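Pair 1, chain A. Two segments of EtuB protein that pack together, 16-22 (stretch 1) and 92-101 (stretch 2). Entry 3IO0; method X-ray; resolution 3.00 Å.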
# COMPACT_ATOMS: atom_id res chain seq x y z
N VAL A 16 -3.24 14.15 -14.19
CA VAL A 16 -3.81 14.33 -15.52
C VAL A 16 -5.30 14.57 -15.49
O VAL A 16 -6.01 14.05 -14.61
CB VAL A 16 -3.67 13.11 -16.44
CG1 VAL A 16 -2.79 13.44 -17.61
CG2 VAL A 16 -3.25 11.88 -15.68
N GLY A 17 -5.76 15.33 -16.47
CA GLY A 17 -7.17 15.46 -16.77
C GLY A 17 -7.44 14.71 -18.05
O GLY A 17 -6.73 14.89 -19.04
N LEU A 18 -8.44 13.85 -18.03
CA LEU A 18 -8.80 13.06 -19.19
C LEU A 18 -10.30 13.11 -19.38
O LEU A 18 -11.05 13.36 -18.44
CB LEU A 18 -8.38 11.61 -19.00
CG LEU A 18 -6.89 11.35 -18.78
CD1 LEU A 18 -6.68 9.97 -18.23
CD2 LEU A 18 -6.14 11.53 -20.09
N VAL A 19 -10.73 12.85 -20.60
CA VAL A 19 -12.14 12.82 -20.93
C VAL A 19 -12.39 11.63 -21.84
O VAL A 19 -11.63 11.42 -22.76
CB VAL A 19 -12.54 14.13 -21.62
CG1 VAL A 19 -13.79 13.95 -22.41
CG2 VAL A 19 -12.75 15.21 -20.59
N ILE A 20 -13.43 10.84 -21.56
CA ILE A 20 -13.85 9.83 -22.53
C ILE A 20 -15.26 10.14 -22.99
O ILE A 20 -16.17 10.29 -22.18
CB ILE A 20 -13.73 8.39 -22.01
CG1 ILE A 20 -12.25 8.02 -21.81
CG2 ILE A 20 -14.42 7.39 -22.98
CD1 ILE A 20 -12.00 6.62 -21.24
N ALA A 21 -15.42 10.24 -24.31
CA ALA A 21 -16.67 10.69 -24.93
C ALA A 21 -17.82 9.70 -24.75
O ALA A 21 -18.92 10.09 -24.33
CB ALA A 21 -16.43 10.98 -26.40
N ASN A 22 -17.56 8.44 -25.07
CA ASN A 22 -18.61 7.44 -25.04
C ASN A 22 -18.13 6.12 -24.49
O ASN A 22 -17.79 5.22 -25.25
CB ASN A 22 -19.17 7.25 -26.44
CG ASN A 22 -20.55 7.84 -26.60
OD1 ASN A 22 -20.73 8.88 -27.25
ND2 ASN A 22 -21.53 7.19 -26.00
N ASP A 92 -23.16 14.86 -21.55
CA ASP A 92 -22.45 15.50 -22.64
C ASP A 92 -20.96 15.63 -22.32
O ASP A 92 -20.57 16.19 -21.29
CB ASP A 92 -23.08 16.87 -22.91
CG ASP A 92 -22.62 17.50 -24.23
OD1 ASP A 92 -21.41 17.46 -24.58
OD2 ASP A 92 -23.50 18.07 -24.91
N VAL A 93 -20.13 15.14 -23.24
CA VAL A 93 -18.68 15.17 -23.09
C VAL A 93 -18.12 16.54 -22.72
O VAL A 93 -17.19 16.63 -21.92
CB VAL A 93 -17.98 14.71 -24.37
CG1 VAL A 93 -16.69 14.01 -24.03
CG2 VAL A 93 -18.90 13.77 -25.19
N SER A 94 -18.68 17.60 -23.30
CA SER A 94 -18.13 18.94 -23.11
C SER A 94 -18.37 19.46 -21.70
O SER A 94 -17.59 20.27 -21.20
CB SER A 94 -18.69 19.93 -24.13
OG SER A 94 -20.09 20.05 -23.97
N ASP A 95 -19.46 18.99 -21.09
CA ASP A 95 -19.71 19.25 -19.67
C ASP A 95 -18.63 18.60 -18.81
O ASP A 95 -18.06 19.23 -17.92
CB ASP A 95 -21.09 18.73 -19.26
CG ASP A 95 -22.23 19.57 -19.82
OD1 ASP A 95 -22.11 20.82 -19.84
OD2 ASP A 95 -23.26 18.97 -20.21
N ALA A 96 -18.33 17.33 -19.10
CA ALA A 96 -17.26 16.62 -18.42
C ALA A 96 -15.92 17.29 -18.66
O ALA A 96 -15.17 17.54 -17.71
CB ALA A 96 -17.23 15.17 -18.86
N ARG A 97 -15.62 17.61 -19.93
CA ARG A 97 -14.36 18.26 -20.28
C ARG A 97 -14.21 19.58 -19.52
O ARG A 97 -13.16 19.87 -18.95
CB ARG A 97 -14.26 18.48 -21.79
CG ARG A 97 -12.95 19.14 -22.24
CD ARG A 97 -12.64 18.95 -23.71
NE ARG A 97 -11.19 19.07 -23.92
CZ ARG A 97 -10.41 18.11 -24.41
NH1 ARG A 97 -10.91 16.94 -24.77
NH2 ARG A 97 -9.10 18.31 -24.53
N ARG A 98 -15.28 20.35 -19.51
CA ARG A 98 -15.33 21.64 -18.85
C ARG A 98 -14.97 21.52 -17.35
O ARG A 98 -14.16 22.30 -16.84
CB ARG A 98 -16.72 22.23 -19.06
CG ARG A 98 -16.89 23.65 -18.63
CD ARG A 98 -18.37 24.07 -18.81
NE ARG A 98 -18.55 24.90 -20.00
CZ ARG A 98 -18.06 26.14 -20.11
NH1 ARG A 98 -17.34 26.67 -19.12
NH2 ARG A 98 -18.27 26.85 -21.21
N ALA A 99 -15.56 20.53 -16.69
CA ALA A 99 -15.27 20.21 -15.28
C ALA A 99 -13.81 19.83 -15.05
O ALA A 99 -13.16 20.35 -14.13
CB ALA A 99 -16.19 19.09 -14.80
N VAL A 100 -13.29 18.91 -15.87
CA VAL A 100 -11.87 18.53 -15.84
C VAL A 100 -10.95 19.75 -16.00
O VAL A 100 -9.92 19.85 -15.33
CB VAL A 100 -11.54 17.48 -16.92
CG1 VAL A 100 -10.07 17.15 -16.92
CG2 VAL A 100 -12.36 16.24 -16.71
N GLU A 101 -11.34 20.67 -16.90
CA GLU A 101 -10.59 21.90 -17.15
C GLU A 101 -10.49 22.78 -15.90
O GLU A 101 -9.42 23.33 -15.61
CB GLU A 101 -11.18 22.68 -18.33
CG GLU A 101 -10.60 22.32 -19.72
CD GLU A 101 -9.05 22.47 -19.83
OE1 GLU A 101 -8.36 22.79 -18.82
OE2 GLU A 101 -8.52 22.25 -20.95

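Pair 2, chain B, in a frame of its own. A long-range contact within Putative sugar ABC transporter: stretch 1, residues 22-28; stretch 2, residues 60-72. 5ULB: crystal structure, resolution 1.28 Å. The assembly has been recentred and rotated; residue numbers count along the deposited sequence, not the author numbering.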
# COMPACT_ATOMS: atom_id res chain seq x y z
N ILE B 22 -9.55 -17.22 -6.72
CA ILE B 22 -9.53 -16.06 -5.86
C ILE B 22 -9.79 -14.79 -6.71
O ILE B 22 -9.17 -14.64 -7.77
CB ILE B 22 -8.16 -15.90 -5.17
CG1 ILE B 22 -7.74 -17.20 -4.50
CG2 ILE B 22 -8.15 -14.73 -4.20
CD1 ILE B 22 -8.57 -17.77 -3.42
N ALA B 23 -10.66 -13.94 -6.22
CA ALA B 23 -10.89 -12.62 -6.86
C ALA B 23 -10.23 -11.55 -5.96
O ALA B 23 -10.49 -11.54 -4.73
CB ALA B 23 -12.35 -12.36 -7.05
N VAL B 24 -9.49 -10.66 -6.56
CA VAL B 24 -8.94 -9.51 -5.85
C VAL B 24 -9.54 -8.23 -6.43
O VAL B 24 -9.46 -8.03 -7.68
CB VAL B 24 -7.41 -9.49 -6.00
CG1 VAL B 24 -6.79 -8.33 -5.25
CG2 VAL B 24 -6.83 -10.83 -5.63
N ILE B 25 -10.17 -7.40 -5.63
CA ILE B 25 -10.80 -6.16 -6.08
C ILE B 25 -10.13 -5.06 -5.27
O ILE B 25 -10.24 -5.03 -4.03
CB ILE B 25 -12.31 -6.18 -5.94
CG1 ILE B 25 -12.97 -7.39 -6.58
CG2 ILE B 25 -12.82 -4.88 -6.62
CD1 ILE B 25 -13.15 -8.58 -5.71
N ARG B 26 -9.52 -4.11 -5.98
CA ARG B 26 -8.78 -3.01 -5.36
C ARG B 26 -9.40 -1.70 -5.87
O ARG B 26 -9.58 -1.48 -7.08
CB ARG B 26 -7.30 -3.10 -5.55
CG ARG B 26 -6.47 -1.94 -5.02
CD ARG B 26 -5.05 -2.37 -4.75
NE ARG B 26 -4.20 -1.24 -4.54
CZ ARG B 26 -3.23 -1.14 -3.61
NH1 ARG B 26 -3.20 -1.93 -2.51
NH2 ARG B 26 -2.45 -0.10 -3.65
N ASN B 27 -9.68 -0.76 -4.93
CA ASN B 27 -10.37 0.47 -5.23
C ASN B 27 -9.48 1.62 -5.67
O ASN B 27 -9.63 2.74 -5.16
CB ASN B 27 -11.22 0.86 -4.01
CG ASN B 27 -12.28 1.86 -4.28
OD1 ASN B 27 -12.81 1.99 -5.40
ND2 ASN B 27 -12.74 2.53 -3.20
N LEU B 28 -8.52 1.33 -6.57
CA LEU B 28 -7.60 2.29 -7.08
C LEU B 28 -7.38 2.02 -8.56
O LEU B 28 -7.96 1.06 -9.11
CB LEU B 28 -6.26 2.31 -6.28
CG LEU B 28 -6.36 2.74 -4.82
CD1 LEU B 28 -5.02 2.54 -4.17
CD2 LEU B 28 -6.73 4.21 -4.75
N ASP B 60 -13.43 4.37 -8.44
CA ASP B 60 -14.86 4.58 -8.58
C ASP B 60 -15.53 3.57 -7.71
O ASP B 60 -15.52 2.36 -7.97
CB ASP B 60 -15.23 4.46 -10.06
CG ASP B 60 -16.67 4.51 -10.38
OD1 ASP B 60 -17.50 4.19 -9.59
OD2 ASP B 60 -17.01 4.94 -11.55
N ASP B 61 -16.17 4.07 -6.63
CA ASP B 61 -16.73 3.17 -5.68
C ASP B 61 -17.88 2.32 -6.23
O ASP B 61 -18.14 1.19 -5.74
CB ASP B 61 -17.20 3.93 -4.46
CG ASP B 61 -16.04 4.59 -3.67
OD1 ASP B 61 -15.33 3.90 -2.93
OD2 ASP B 61 -15.83 5.81 -3.95
N ALA B 62 -18.63 2.86 -7.19
CA ALA B 62 -19.68 2.09 -7.85
C ALA B 62 -19.15 0.92 -8.60
O ALA B 62 -19.70 -0.21 -8.49
CB ALA B 62 -20.52 2.93 -8.72
N ARG B 63 -18.07 1.14 -9.31
CA ARG B 63 -17.43 0.07 -10.10
C ARG B 63 -16.82 -0.95 -9.12
O ARG B 63 -16.92 -2.17 -9.35
CB ARG B 63 -16.39 0.64 -11.02
CG ARG B 63 -17.01 1.54 -12.12
CD ARG B 63 -16.08 2.09 -13.20
NE ARG B 63 -15.75 1.02 -14.13
CZ ARG B 63 -14.64 0.33 -14.12
NH1 ARG B 63 -14.52 -0.63 -15.06
NH2 ARG B 63 -13.68 0.59 -13.22
N PHE B 64 -16.24 -0.51 -7.99
CA PHE B 64 -15.72 -1.39 -6.95
C PHE B 64 -16.82 -2.34 -6.47
O PHE B 64 -16.66 -3.58 -6.46
CB PHE B 64 -15.19 -0.57 -5.80
CG PHE B 64 -14.59 -1.43 -4.69
CD1 PHE B 64 -13.27 -1.85 -4.79
CD2 PHE B 64 -15.29 -1.76 -3.61
CE1 PHE B 64 -12.73 -2.56 -3.76
CE2 PHE B 64 -14.75 -2.52 -2.59
CZ PHE B 64 -13.50 -2.93 -2.69
N GLN B 65 -17.97 -1.79 -6.06
CA GLN B 65 -19.07 -2.56 -5.66
C GLN B 65 -19.60 -3.55 -6.68
O GLN B 65 -19.88 -4.73 -6.33
CB GLN B 65 -20.20 -1.70 -5.09
CG GLN B 65 -19.84 -0.88 -3.84
CD GLN B 65 -20.89 0.07 -3.51
OE1 GLN B 65 -21.92 -0.25 -2.88
NE2 GLN B 65 -20.64 1.33 -3.92
N ASP B 66 -19.69 -3.07 -7.92
CA ASP B 66 -20.13 -4.02 -8.97
C ASP B 66 -19.14 -5.22 -9.12
O ASP B 66 -19.57 -6.37 -9.23
CB ASP B 66 -20.22 -3.27 -10.30
CG ASP B 66 -21.35 -2.28 -10.36
OD1 ASP B 66 -22.31 -2.33 -9.53
OD2 ASP B 66 -21.25 -1.49 -11.36
N PHE B 67 -17.83 -4.94 -9.08
CA PHE B 67 -16.85 -6.00 -9.15
C PHE B 67 -16.99 -6.99 -8.01
O PHE B 67 -16.88 -8.20 -8.19
CB PHE B 67 -15.44 -5.53 -9.29
CG PHE B 67 -15.07 -4.93 -10.61
CD1 PHE B 67 -15.33 -5.53 -11.77
CD2 PHE B 67 -14.27 -3.79 -10.62
CE1 PHE B 67 -14.88 -5.01 -12.97
CE2 PHE B 67 -13.78 -3.30 -11.83
CZ PHE B 67 -14.12 -3.90 -13.01
N VAL B 68 -17.19 -6.48 -6.82
CA VAL B 68 -17.32 -7.40 -5.67
C VAL B 68 -18.58 -8.23 -5.72
O VAL B 68 -18.58 -9.47 -5.51
CB VAL B 68 -17.14 -6.68 -4.30
CG1 VAL B 68 -17.29 -7.66 -3.17
CG2 VAL B 68 -15.90 -5.84 -4.22
N ASN B 69 -19.68 -7.57 -6.07
CA ASN B 69 -20.89 -8.25 -6.20
C ASN B 69 -20.88 -9.37 -7.31
O ASN B 69 -21.37 -10.49 -7.12
CB ASN B 69 -22.03 -7.27 -6.50
CG ASN B 69 -22.48 -6.52 -5.23
OD1 ASN B 69 -22.54 -7.12 -4.13
ND2 ASN B 69 -22.91 -5.31 -5.38
N GLN B 70 -20.21 -9.06 -8.39
CA GLN B 70 -20.05 -10.05 -9.44
C GLN B 70 -19.18 -11.23 -8.98
O GLN B 70 -19.50 -12.38 -9.22
CB GLN B 70 -19.46 -9.46 -10.66
CG GLN B 70 -20.38 -8.46 -11.35
CD GLN B 70 -19.77 -7.57 -12.37
OE1 GLN B 70 -18.75 -7.85 -12.93
NE2 GLN B 70 -20.48 -6.46 -12.68
N ALA B 71 -18.10 -10.91 -8.20
CA ALA B 71 -17.26 -12.05 -7.69
C ALA B 71 -18.08 -12.93 -6.74
O ALA B 71 -17.93 -14.14 -6.73
CB ALA B 71 -16.06 -11.47 -6.96
N ILE B 72 -18.91 -12.35 -5.89
CA ILE B 72 -19.80 -13.15 -5.00
C ILE B 72 -20.71 -14.04 -5.86
O ILE B 72 -20.85 -15.23 -5.62
CB ILE B 72 -20.64 -12.26 -4.08
CG1 ILE B 72 -19.76 -11.49 -3.09
CG2 ILE B 72 -21.66 -13.03 -3.34
CD1 ILE B 72 -20.45 -10.34 -2.36

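Pair 1 and pair 2 share one arrangement: a short strand lies against a helix that runs antiparallel to it. The angle between the N-to-C directions is 177° in pair 1 and 169° in pair 2. The axes come within 8.2 Å and 8.7 Å of each other. The central 14 residues superpose with an RMSD of 0.8 Å. The two stretches bury 328 Å² between them in pair 1 and 402 Å² in pair 2.

The strand presents alternate residues to the helix. Gly17(A), inward by its backbone position, matches Ala23(B), and Val19(A) matches Ile25(B). Just after the strands, Ala21(A), pointing sideways, matches Asn27(B), pointing toward the helix. On the helix, Val93(A) matches Phe64(B), Ala96(A) matches Phe67(B), Arg97(A) matches Val68(B), and Val100(A) matches Ala71(B).

The first inward position trades bulk across the contact. In pair 1 the strand has glycine and the helix has valine. Gly17(A) CA lies 3.4 Å from Val100(A) CG1. An ideal CB on Gly17(A) would sit 2.5 Å from Val100(A) CG1, a clash. In pair 2 both residues are alanine. Ala23(B) CB meets Ala71(B) CB at 3.8 Å, so two small methyls occupy the space between the backbones.

The central position is the strand residue with the most area covered by the helix in each pair. Val19(A) points toward the helix with chi1 t. Val19(A) CG1 lies 3.3 Å from Val93(A) CG1, and Val19(A) CG2 lies 3.5 Å from Arg97(A) CA. Val19(A) CG2 is also 4.0 Å from Val100(A) CG2. Ile25(B) also points toward its helix, with chi1 m, and reaches more side chains. Ile25(B) CG2 lies 3.6 Å from Phe64(B) CD1 and 3.8 Å from Phe67(B) CB. Ile25(B) CB is 4.0 Å from Val68(B) CG2, and Ile25(B) CD1 is 4.3 Å from Ala71(B) CB.

At the next helix position, pair 1 has Ala96(A) and pair 2 has Phe67(B). Ala96(A) adds little to the contact. Phe67(B) starts toward the strand, but the end of its side chain leads away; its nearest approach is through CB. Arg97(A) and Val68(B) both point sideways. Arg97(A) lends its CA and the base of its side chain to Val19(A), while its guanidinium is hydrogen-bonded elsewhere in the structure.

The third strand position also differs in chemistry. Ala21(A) is exposed, and Ala21(A) CA lies 3.4 Å from Val93(A) CG1. Asn27(B) is buried. Asn27(B) CB lies 3.5 Å from Phe64(B) CD1, and the amide extends farther. Asn27(B) ND2 donates a hydrogen bond to Asp61(B) OD1 at 2.9 Å. Phe64(B), larger than Val93(A), also meets the backbone: Phe64(B) CE1 is 3.5 Å from Ile25(B) O, and Arg26(B) C lies at the ring edge.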